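Local coordinates for protein probable intron-encoded endonuclease 1 (Wickerhamomyces canadensis, PDB 6X1J) that cuts double-stranded DNA at a specific recognition sequence as a LAGLIDADG homing endonuclease, promoting intron homing in the mitochondrial 21S rRNA gene, at residues K68-H73 and W144-G149; L210-V215 and Y225-N230; L88-R91 and N97-I100. All blocks are in the same frame, centred on the assembly; numbering follows the deposited sequence.

Contact 1: K68-H73 and W144-G149; sequences KAYIEH and WFMDDG. With K (potassium ion), chain D; K (potassium ion), chain E; nucleotides of chain C; nucleotides of chain B.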
# COMPACT_ATOMS: atom_id res chain seq x y z
N LYS A 68 4.64 -6.89 -12.14
CA LYS A 68 5.81 -7.66 -11.67
C LYS A 68 6.87 -6.70 -11.16
O LYS A 68 7.47 -6.95 -10.09
CB LYS A 68 6.37 -8.49 -12.83
CG LYS A 68 7.53 -9.43 -12.49
CD LYS A 68 7.98 -10.27 -13.70
CE LYS A 68 8.96 -11.37 -13.35
NZ LYS A 68 10.33 -10.84 -13.38
N ALA A 69 7.16 -5.66 -11.91
CA ALA A 69 8.20 -4.71 -11.49
C ALA A 69 7.78 -4.12 -10.14
O ALA A 69 8.65 -3.97 -9.31
CB ALA A 69 8.42 -3.69 -12.55
N TYR A 70 6.47 -3.89 -9.90
CA TYR A 70 6.00 -3.20 -8.67
C TYR A 70 6.20 -4.09 -7.43
O TYR A 70 6.80 -3.62 -6.45
CB TYR A 70 4.54 -2.73 -8.77
CG TYR A 70 4.10 -1.89 -7.59
CD1 TYR A 70 4.82 -0.77 -7.21
CD2 TYR A 70 2.97 -2.20 -6.85
CE1 TYR A 70 4.44 0.01 -6.13
CE2 TYR A 70 2.57 -1.43 -5.77
CZ TYR A 70 3.31 -0.32 -5.40
OH TYR A 70 2.93 0.45 -4.33
N ILE A 71 5.68 -5.33 -7.46
CA ILE A 71 5.87 -6.28 -6.33
C ILE A 71 7.37 -6.49 -6.07
O ILE A 71 7.75 -6.60 -4.87
CB ILE A 71 5.13 -7.61 -6.53
CG1 ILE A 71 5.09 -8.40 -5.22
CG2 ILE A 71 5.75 -8.42 -7.64
CD1 ILE A 71 4.03 -9.52 -5.19
N GLU A 72 8.21 -6.55 -7.09
CA GLU A 72 9.66 -6.76 -6.86
C GLU A 72 10.28 -5.54 -6.16
O GLU A 72 11.14 -5.71 -5.23
CB GLU A 72 10.40 -7.05 -8.17
CG GLU A 72 10.18 -8.44 -8.71
CD GLU A 72 10.78 -8.66 -10.10
OE1 GLU A 72 11.50 -7.75 -10.61
OE2 GLU A 72 10.49 -9.71 -10.68
N HIS A 73 9.78 -4.35 -6.48
CA HIS A 73 10.15 -3.09 -5.77
C HIS A 73 9.73 -3.13 -4.28
O HIS A 73 10.54 -2.69 -3.43
CB HIS A 73 9.52 -1.90 -6.49
CG HIS A 73 9.72 -0.63 -5.76
ND1 HIS A 73 10.94 0.04 -5.76
CD2 HIS A 73 8.87 0.09 -4.99
CE1 HIS A 73 10.83 1.13 -5.04
NE2 HIS A 73 9.57 1.18 -4.55
N TRP A 144 0.17 4.90 -1.57
CA TRP A 144 -1.31 4.85 -1.58
C TRP A 144 -1.77 5.05 -3.02
O TRP A 144 -2.60 4.29 -3.50
CB TRP A 144 -1.84 5.96 -0.71
CG TRP A 144 -3.31 5.95 -0.50
CD1 TRP A 144 -4.20 4.95 -0.75
CD2 TRP A 144 -4.02 6.98 0.20
NE1 TRP A 144 -5.44 5.32 -0.30
CE2 TRP A 144 -5.35 6.56 0.28
CE3 TRP A 144 -3.64 8.22 0.73
CZ2 TRP A 144 -6.33 7.35 0.90
CZ3 TRP A 144 -4.60 9.02 1.31
CH2 TRP A 144 -5.92 8.57 1.40
N PHE A 145 -1.18 6.01 -3.69
CA PHE A 145 -1.57 6.34 -5.09
C PHE A 145 -1.16 5.20 -6.06
O PHE A 145 -1.97 4.82 -6.93
CB PHE A 145 -1.03 7.72 -5.49
CG PHE A 145 -1.56 8.14 -6.85
CD1 PHE A 145 -2.85 8.63 -6.98
CD2 PHE A 145 -0.81 7.93 -7.99
CE1 PHE A 145 -3.38 8.90 -8.23
CE2 PHE A 145 -1.34 8.22 -9.24
CZ PHE A 145 -2.62 8.70 -9.36
N MET A 146 0.03 4.60 -5.95
CA MET A 146 0.41 3.52 -6.91
C MET A 146 -0.53 2.33 -6.68
O MET A 146 -0.96 1.68 -7.64
CB MET A 146 1.88 3.12 -6.74
CG MET A 146 2.84 4.26 -7.08
SD MET A 146 4.62 3.85 -7.14
CE MET A 146 5.14 4.09 -5.44
N ASP A 147 -0.95 2.13 -5.44
CA ASP A 147 -1.86 1.01 -5.07
C ASP A 147 -3.26 1.32 -5.60
O ASP A 147 -3.71 0.61 -6.56
CB ASP A 147 -1.80 0.78 -3.57
CG ASP A 147 -0.54 0.08 -3.09
OD1 ASP A 147 0.36 -0.17 -3.93
OD2 ASP A 147 -0.48 -0.24 -1.88
N ASP A 148 -3.88 2.39 -5.09
CA ASP A 148 -5.36 2.63 -5.18
C ASP A 148 -5.68 3.86 -6.03
O ASP A 148 -6.87 4.26 -6.11
CB ASP A 148 -5.91 2.69 -3.75
CG ASP A 148 -6.32 1.32 -3.27
OD1 ASP A 148 -5.74 0.34 -3.76
OD2 ASP A 148 -7.23 1.23 -2.43
N GLY A 149 -4.67 4.44 -6.65
CA GLY A 149 -4.76 5.70 -7.40
C GLY A 149 -5.39 5.44 -8.77
O GLY A 149 -5.40 4.29 -9.20
K K D . -4.74 -1.44 -6.94
K K E . -7.58 -0.74 -0.48
P DC C 17 -7.89 -0.45 -6.11
OP1 DC C 17 -7.11 -1.61 -5.61
OP2 DC C 17 -8.27 0.62 -5.14
O5' DC C 17 -7.09 0.15 -7.35
C5' DC C 17 -7.48 1.29 -8.17
C4' DC C 17 -7.66 0.84 -9.61
O4' DC C 17 -8.97 0.24 -9.82
C3' DC C 17 -7.48 1.88 -10.72
O3' DC C 17 -6.59 1.30 -11.71
C2' DC C 17 -8.90 2.10 -11.21
C1' DC C 17 -9.58 0.77 -10.98
N1 DC C 17 -11.05 0.84 -10.75
C2 DC C 17 -11.92 -0.08 -11.37
O2 DC C 17 -11.44 -0.93 -12.14
N3 DC C 17 -13.24 -0.03 -11.11
C4 DC C 17 -13.72 0.87 -10.24
N4 DC C 17 -15.03 0.91 -10.04
C5 DC C 17 -12.86 1.80 -9.58
C6 DC C 17 -11.55 1.73 -9.84
P DC B 15 -7.71 -3.64 -3.06
OP1 DC B 15 -9.17 -3.56 -3.29
OP2 DC B 15 -6.85 -2.42 -2.79
O5' DC B 15 -7.70 -4.63 -1.86
C5' DC B 15 -6.64 -4.89 -0.95
C4' DC B 15 -7.37 -5.84 -0.03
O4' DC B 15 -7.76 -7.03 -0.75
C3' DC B 15 -6.79 -6.28 1.33
O3' DC B 15 -7.81 -5.71 2.17
C2' DC B 15 -6.55 -7.76 1.12
C1' DC B 15 -7.61 -8.16 0.09
N1 DC B 15 -7.28 -9.31 -0.76
C2 DC B 15 -8.20 -10.36 -0.90
O2 DC B 15 -9.28 -10.30 -0.31
N3 DC B 15 -7.87 -11.43 -1.66
C4 DC B 15 -6.70 -11.46 -2.31
N4 DC B 15 -6.42 -12.53 -3.04
C5 DC B 15 -5.76 -10.39 -2.21
C6 DC B 15 -6.07 -9.37 -1.41
O HOH W 1 -5.25 -1.71 -9.49
O HOH W 2 -7.46 -2.98 -8.03
O HOH W 3 -8.00 -2.74 1.54
O HOH W 4 -9.59 -0.59 -2.64
O HOH W 5 -10.08 1.19 -0.07
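Y70 reaches from helix 68-77 to M146 and D147 on the last turn of helix 138-148. The backbones stand well apart, 8.9 Å between the CA atoms of Y70 and M146, and the ring spans the gap because chi1 of -173° sets CG opposite the backbone N.

M146 comes first along the second segment. Its CB lies 3.7 Å from Y70 OH, and its chain turns back at chi3 beside the ring; M146 SD sits 5.1 Å from the ring centroid, 58° off the normal, an oblique Met-aromatic contact.

At D147 the contact becomes polar. Y70 OH donates to D147 OD1 over 2.7 Å, reaching the oxygen from above the carboxylate, 36° out of its plane, while ring and carboxylate planes are nearly perpendicular. The other oxygen, D147 OD2, accepts from N43 ND2, so both carboxylate oxygens have a donor and the group's rotation is restrained. The backbone of the same residue turns to the DNA: D147 O binds one potassium ion at 2.3 Å, which DC17 of chain C also ligates through OP1 and O5'.

D148 follows, with OD2 2.8 Å from the second potassium ion, whose shell includes OP2 of DC15 of chain B. G149 then leaves helical geometry, and its carbonyl O faces the sugar of DC17 of chain C.

D47 also binds the first ion, and the carbonyls of L45 and G46 the second. Carboxylates of D47 and D148, with main-chain carbonyls, meet the ions beside DNA phosphates where helices 34-45 and 138-148 end, as in the active site of LAGLIDADG endonucleases.

Contact 2: L210-V215 and Y225-N230; sequences LFYNLV and YKLLFN. With nucleotides of chain C.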
# COMPACT_ATOMS: atom_id res chain seq x y z
N LEU A 210 0.43 20.42 -7.87
CA LEU A 210 0.79 20.26 -6.44
C LEU A 210 0.98 18.77 -6.16
O LEU A 210 2.06 18.41 -5.65
CB LEU A 210 -0.32 20.85 -5.54
CG LEU A 210 -0.21 20.54 -4.04
CD1 LEU A 210 1.12 21.00 -3.49
CD2 LEU A 210 -1.34 21.22 -3.27
N PHE A 211 -0.01 17.95 -6.51
CA PHE A 211 -0.03 16.50 -6.18
C PHE A 211 1.18 15.85 -6.85
O PHE A 211 2.04 15.26 -6.18
CB PHE A 211 -1.32 15.86 -6.64
CG PHE A 211 -1.50 14.46 -6.13
CD1 PHE A 211 -1.94 14.23 -4.84
CD2 PHE A 211 -1.25 13.38 -6.94
CE1 PHE A 211 -2.16 12.93 -4.38
CE2 PHE A 211 -1.43 12.08 -6.48
CZ PHE A 211 -1.92 11.86 -5.21
N TYR A 212 1.34 16.13 -8.13
CA TYR A 212 2.50 15.62 -8.91
C TYR A 212 3.78 15.94 -8.14
O TYR A 212 4.56 15.03 -7.95
CB TYR A 212 2.51 16.23 -10.31
CG TYR A 212 3.61 15.76 -11.24
CD1 TYR A 212 3.43 14.66 -12.06
CD2 TYR A 212 4.79 16.47 -11.35
CE1 TYR A 212 4.42 14.26 -12.96
CE2 TYR A 212 5.80 16.08 -12.21
CZ TYR A 212 5.62 14.96 -13.01
OH TYR A 212 6.60 14.58 -13.87
N ASN A 213 4.00 17.19 -7.76
CA ASN A 213 5.30 17.64 -7.20
C ASN A 213 5.52 17.03 -5.81
O ASN A 213 6.71 16.99 -5.40
CB ASN A 213 5.43 19.17 -7.14
CG ASN A 213 5.73 19.76 -8.50
OD1 ASN A 213 6.56 19.23 -9.22
ND2 ASN A 213 5.04 20.82 -8.89
N LEU A 214 4.44 16.60 -5.13
CA LEU A 214 4.52 15.88 -3.83
C LEU A 214 4.90 14.43 -4.06
O LEU A 214 5.73 13.92 -3.28
CB LEU A 214 3.18 15.90 -3.08
CG LEU A 214 2.63 17.25 -2.64
CD1 LEU A 214 1.25 17.05 -2.04
CD2 LEU A 214 3.55 17.95 -1.64
N VAL A 215 4.24 13.74 -4.99
CA VAL A 215 4.36 12.26 -5.09
C VAL A 215 5.31 11.84 -6.23
O VAL A 215 5.86 10.74 -6.10
CB VAL A 215 3.00 11.54 -5.20
CG1 VAL A 215 2.00 12.07 -4.18
CG2 VAL A 215 2.39 11.57 -6.59
N TYR A 225 2.50 5.91 -15.28
CA TYR A 225 1.35 5.97 -16.20
C TYR A 225 0.07 6.37 -15.45
O TYR A 225 -0.86 6.90 -16.10
CB TYR A 225 1.16 4.66 -16.95
CG TYR A 225 0.52 3.57 -16.14
CD1 TYR A 225 1.31 2.72 -15.38
CD2 TYR A 225 -0.85 3.39 -16.12
CE1 TYR A 225 0.74 1.70 -14.64
CE2 TYR A 225 -1.44 2.38 -15.37
CZ TYR A 225 -0.63 1.54 -14.62
OH TYR A 225 -1.18 0.53 -13.87
N LYS A 226 -0.00 6.12 -14.13
CA LYS A 226 -1.25 6.37 -13.35
C LYS A 226 -1.42 7.88 -13.22
O LYS A 226 -2.54 8.31 -12.98
CB LYS A 226 -1.21 5.71 -11.97
CG LYS A 226 -1.27 4.19 -11.98
CD LYS A 226 -1.55 3.61 -10.62
CE LYS A 226 -3.01 3.25 -10.48
NZ LYS A 226 -3.28 2.48 -9.25
N LEU A 227 -0.35 8.63 -13.42
CA LEU A 227 -0.17 10.07 -13.11
C LEU A 227 0.01 10.90 -14.40
O LEU A 227 -0.23 12.14 -14.37
CB LEU A 227 1.09 10.16 -12.23
CG LEU A 227 1.35 11.47 -11.50
CD1 LEU A 227 0.34 11.63 -10.39
CD2 LEU A 227 2.76 11.53 -10.92
N LEU A 228 0.48 10.28 -15.47
CA LEU A 228 0.96 10.98 -16.69
C LEU A 228 -0.22 11.33 -17.62
O LEU A 228 -1.00 10.46 -17.94
CB LEU A 228 1.94 10.05 -17.40
CG LEU A 228 3.32 10.64 -17.72
CD1 LEU A 228 4.20 9.62 -18.44
CD2 LEU A 228 3.21 11.92 -18.55
N PHE A 229 -0.33 12.57 -18.05
CA PHE A 229 -1.21 13.01 -19.17
C PHE A 229 -0.34 13.68 -20.23
O PHE A 229 0.83 14.01 -19.93
CB PHE A 229 -2.28 13.98 -18.67
CG PHE A 229 -3.19 13.42 -17.61
CD1 PHE A 229 -2.84 13.48 -16.27
CD2 PHE A 229 -4.41 12.83 -17.96
CE1 PHE A 229 -3.71 12.99 -15.30
CE2 PHE A 229 -5.28 12.36 -17.00
CZ PHE A 229 -4.91 12.42 -15.67
N ASN A 230 -0.91 13.93 -21.41
CA ASN A 230 -0.30 14.79 -22.45
C ASN A 230 0.03 16.15 -21.84
O ASN A 230 -0.80 16.69 -21.09
CB ASN A 230 -1.20 14.91 -23.68
CG ASN A 230 -1.49 13.55 -24.29
OD1 ASN A 230 -0.56 12.78 -24.52
ND2 ASN A 230 -2.76 13.24 -24.49
P DC C 18 -6.03 2.09 -12.99
OP1 DC C 18 -4.72 1.49 -13.35
OP2 DC C 18 -6.11 3.57 -12.80
O5' DC C 18 -7.11 1.78 -14.12
C5' DC C 18 -7.39 0.45 -14.47
C4' DC C 18 -8.62 0.40 -15.33
O4' DC C 18 -9.81 0.68 -14.55
C3' DC C 18 -8.69 1.31 -16.55
O3' DC C 18 -8.63 0.53 -17.74
C2' DC C 18 -9.97 2.12 -16.35
C1' DC C 18 -10.77 1.26 -15.39
N1 DC C 18 -11.74 1.97 -14.53
C2 DC C 18 -13.07 1.56 -14.52
O2 DC C 18 -13.42 0.61 -15.24
N3 DC C 18 -13.96 2.22 -13.75
C4 DC C 18 -13.55 3.22 -12.97
N4 DC C 18 -14.46 3.83 -12.19
C5 DC C 18 -12.19 3.64 -12.94
C6 DC C 18 -11.32 2.98 -13.71
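L227 has CG anti to the backbone N (chi1 -167°), which carries both its methyls toward helix 208-215, where F211 and Y212, each with CG opposite its backbone N, splay their rings to meet the two branches separately. L227 CD2 takes the Y212 side, 3.4 Å from Y212 CD1, and approaches that ring obliquely, the two side chains crossing at about a right angle. The other branch, L227 CD1, meets F211 at the ring edge, 4.2 Å from F211 CD2, and lies 4.3 Å from V215 CG2. V215 also packs on F211 from within the helix, its CG1 standing 4.0 Å above one ring face.

No hydrogen bond joins the segments; 165 Å² of buried surface, both sides summed, comes chiefly from this one leucine and the groove it enters. Cut back to alanine, this side chain would lose both methyls, which would probably leave a gap facing the F211 and Y212 rings and V215 CG2 without its neighbour.

L163, on strand 163-165, touches both F211 and L227, and F145 of helix 138-148 meets F211 edge-to-face. The contact thus brings the C-terminal tail back onto helix 208-215 and joins both to the hydrophobic core between the helices and the second four-stranded sheet, in the mixed alpha+beta fold, with antiparallel sheets, of LAGLIDADG endonucleases.

Contact 3: L88-R91 and N97-I100; sequences LYER and NKVI. With nucleotides of chain C; nucleotides of chain B.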
# COMPACT_ATOMS: atom_id res chain seq x y z
N LEU A 88 4.68 -16.39 -9.47
CA LEU A 88 3.51 -16.23 -10.37
C LEU A 88 2.37 -17.13 -9.84
O LEU A 88 2.66 -18.27 -9.43
CB LEU A 88 3.97 -16.58 -11.79
CG LEU A 88 2.97 -16.31 -12.90
CD1 LEU A 88 3.65 -15.74 -14.13
CD2 LEU A 88 2.18 -17.56 -13.23
N TYR A 89 1.13 -16.63 -9.73
CA TYR A 89 -0.07 -17.45 -9.48
C TYR A 89 -1.05 -17.26 -10.62
O TYR A 89 -1.31 -16.10 -10.96
CB TYR A 89 -0.86 -17.05 -8.23
CG TYR A 89 -0.39 -17.64 -6.92
CD1 TYR A 89 0.87 -17.32 -6.45
CD2 TYR A 89 -1.21 -18.46 -6.15
CE1 TYR A 89 1.32 -17.81 -5.24
CE2 TYR A 89 -0.77 -18.97 -4.94
CZ TYR A 89 0.50 -18.63 -4.47
OH TYR A 89 1.02 -19.08 -3.28
N GLU A 90 -1.62 -18.36 -11.09
CA GLU A 90 -2.61 -18.42 -12.19
C GLU A 90 -3.89 -19.04 -11.63
O GLU A 90 -3.81 -20.13 -11.10
CB GLU A 90 -2.06 -19.23 -13.37
CG GLU A 90 -3.12 -19.96 -14.16
CD GLU A 90 -2.58 -20.90 -15.21
OE1 GLU A 90 -1.68 -20.47 -15.97
OE2 GLU A 90 -3.05 -22.07 -15.26
N ARG A 91 -5.01 -18.35 -11.74
CA ARG A 91 -6.32 -18.83 -11.25
C ARG A 91 -7.27 -18.86 -12.44
O ARG A 91 -7.11 -18.00 -13.35
CB ARG A 91 -6.84 -17.91 -10.14
CG ARG A 91 -5.79 -17.28 -9.23
CD ARG A 91 -5.65 -17.86 -7.83
NE ARG A 91 -6.90 -18.25 -7.15
CZ ARG A 91 -7.55 -17.56 -6.22
NH1 ARG A 91 -7.13 -16.37 -5.81
NH2 ARG A 91 -8.64 -18.07 -5.69
N ASN A 97 -11.83 -17.86 -17.39
CA ASN A 97 -10.60 -17.19 -17.89
C ASN A 97 -9.47 -17.35 -16.87
O ASN A 97 -9.73 -17.41 -15.63
CB ASN A 97 -10.84 -15.71 -18.22
CG ASN A 97 -11.98 -15.53 -19.20
OD1 ASN A 97 -11.98 -16.16 -20.25
ND2 ASN A 97 -12.97 -14.72 -18.85
N LYS A 98 -8.25 -17.45 -17.39
CA LYS A 98 -7.03 -17.61 -16.56
C LYS A 98 -6.67 -16.21 -16.10
O LYS A 98 -6.70 -15.33 -16.96
CB LYS A 98 -5.91 -18.26 -17.37
CG LYS A 98 -6.22 -19.68 -17.79
CD LYS A 98 -5.00 -20.50 -18.16
CE LYS A 98 -5.36 -21.95 -18.41
NZ LYS A 98 -4.40 -22.59 -19.33
N VAL A 99 -6.37 -16.02 -14.81
CA VAL A 99 -5.93 -14.71 -14.26
C VAL A 99 -4.53 -14.88 -13.66
O VAL A 99 -4.36 -15.81 -12.87
CB VAL A 99 -6.90 -14.17 -13.20
CG1 VAL A 99 -6.52 -12.75 -12.85
CG2 VAL A 99 -8.36 -14.30 -13.63
N ILE A 100 -3.61 -13.99 -13.99
CA ILE A 100 -2.18 -13.99 -13.53
C ILE A 100 -1.99 -12.88 -12.50
O ILE A 100 -2.30 -11.75 -12.84
CB ILE A 100 -1.21 -13.80 -14.72
CG1 ILE A 100 -1.35 -14.92 -15.76
CG2 ILE A 100 0.23 -13.65 -14.24
CD1 ILE A 100 -0.59 -16.17 -15.41
P DT C 11 -6.89 -25.27 -3.70
OP1 DT C 11 -7.42 -26.67 -3.77
OP2 DT C 11 -6.38 -24.62 -4.94
O5' DT C 11 -8.00 -24.32 -3.06
C5' DT C 11 -8.45 -24.51 -1.71
C4' DT C 11 -9.51 -23.50 -1.35
O4' DT C 11 -8.89 -22.25 -0.99
C3' DT C 11 -10.53 -23.16 -2.44
O3' DT C 11 -11.73 -22.94 -1.70
C2' DT C 11 -9.99 -21.86 -3.01
C1' DT C 11 -9.43 -21.20 -1.76
N1 DT C 11 -8.36 -20.22 -1.98
C2 DT C 11 -8.38 -19.04 -1.27
O2 DT C 11 -9.27 -18.76 -0.48
N3 DT C 11 -7.34 -18.20 -1.52
C4 DT C 11 -6.29 -18.40 -2.40
O4 DT C 11 -5.41 -17.55 -2.51
C5 DT C 11 -6.32 -19.65 -3.11
C7 DT C 11 -5.22 -19.97 -4.07
C6 DT C 11 -7.33 -20.50 -2.86
P DT B 12 -11.48 -11.68 -16.57
OP1 DT B 12 -10.24 -11.75 -17.38
OP2 DT B 12 -12.51 -12.79 -16.62
O5' DT B 12 -11.04 -11.52 -15.04
C5' DT B 12 -9.75 -11.06 -14.72
C4' DT B 12 -9.68 -9.56 -14.66
O4' DT B 12 -10.86 -9.02 -14.01
C3' DT B 12 -8.52 -9.11 -13.79
O3' DT B 12 -8.09 -7.90 -14.38
C2' DT B 12 -9.16 -9.00 -12.41
C1' DT B 12 -10.56 -8.52 -12.72
N1 DT B 12 -11.63 -8.99 -11.82
C2 DT B 12 -12.00 -8.26 -10.71
O2 DT B 12 -11.43 -7.24 -10.34
N3 DT B 12 -13.09 -8.77 -10.03
C4 DT B 12 -13.81 -9.91 -10.35
O4 DT B 12 -14.74 -10.27 -9.63
C5 DT B 12 -13.36 -10.62 -11.52
C7 DT B 12 -14.08 -11.87 -11.93
C6 DT B 12 -12.31 -10.13 -12.19
P DG C 12 -13.07 -22.45 -2.40
OP1 DG C 12 -14.20 -23.21 -1.80
OP2 DG C 12 -12.84 -22.48 -3.86
O5' DG C 12 -13.22 -20.95 -1.87
C5' DG C 12 -13.33 -20.66 -0.47
C4' DG C 12 -13.95 -19.30 -0.23
O4' DG C 12 -12.95 -18.26 -0.35
C3' DG C 12 -15.08 -18.89 -1.17
O3' DG C 12 -16.05 -18.26 -0.34
C2' DG C 12 -14.39 -17.97 -2.17
C1' DG C 12 -13.31 -17.30 -1.33
N9 DG C 12 -12.07 -16.91 -2.00
C8 DG C 12 -11.33 -17.71 -2.84
N7 DG C 12 -10.22 -17.15 -3.22
C5 DG C 12 -10.19 -15.94 -2.55
C6 DG C 12 -9.21 -14.90 -2.57
O6 DG C 12 -8.15 -14.86 -3.20
N1 DG C 12 -9.59 -13.84 -1.76
C2 DG C 12 -10.74 -13.77 -1.02
N2 DG C 12 -10.91 -12.65 -0.30
N3 DG C 12 -11.66 -14.74 -1.00
C4 DG C 12 -11.31 -15.79 -1.77
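R91, hydrogen-bonded through its backbone to V99, sends its guanidinium away from that strand partner to read a DNA base. NH1 of R91 donates to O6 of DG12 of chain C at 3.2 Å, and NH2 donates to N7 of the same guanine at 3.1 Å, both at 161°: the bidentate grip by which arginine recognises guanine in the major groove. Bends at chi2 and chi3 bring the group there, and C5 of DT11 of chain C lies over one guanidinium face.

The backbone fixes this register. R91 N donates to V99 O at 2.9 Å, and V99 N returns a bond to R91 O at 2.6 Å, an antiparallel hydrogen-bonded pair. On the DNA-facing side, V99 CG2 packs against C5' of DT12 of chain B, whose OP2 accepts a bond from N97 ND2 (3.0 Å).

E90 and I100 form the adjoining non-hydrogen-bonded pair on the other face. There L88 CD2 meets I100 CD1 at 3.8 Å, while E90 OE2 remains 4.3 Å from K98 NZ, beyond a salt bridge.

Segments 88-91 and 98-100 run antiparallel at 158°, as part of a beta hairpin. Strand 87-92 is outermost in the antiparallel four-stranded sheet, and strand 98-105 lies between it and strand 60-65; W102 and I71 connect strand 98-105 to helix 68-77.

How the contacts relate
Along the chain, contact 3 is nested inside the loop closed by contact 1, with strand 87-92 following helix 68-77; contact 2 comes after both. Contact 1 lies about 7 Å from the centre of the folded chain, its own centre about 19 Å from that of contact 3 and about 15 Å from that of contact 2, while the centres of contacts 2 and 3 are about 31 Å apart. Contacts 1 and 2 touch directly: K226 NZ lies 2.9 Å from M146 O, a probable hydrogen bond. Contact 3 belongs to the first four-stranded sheet, contact 2 packs by the second, and contact 1 joins helices between them. Base reading thus occurs away from the central metal site, while the C-terminal tail adjoins it.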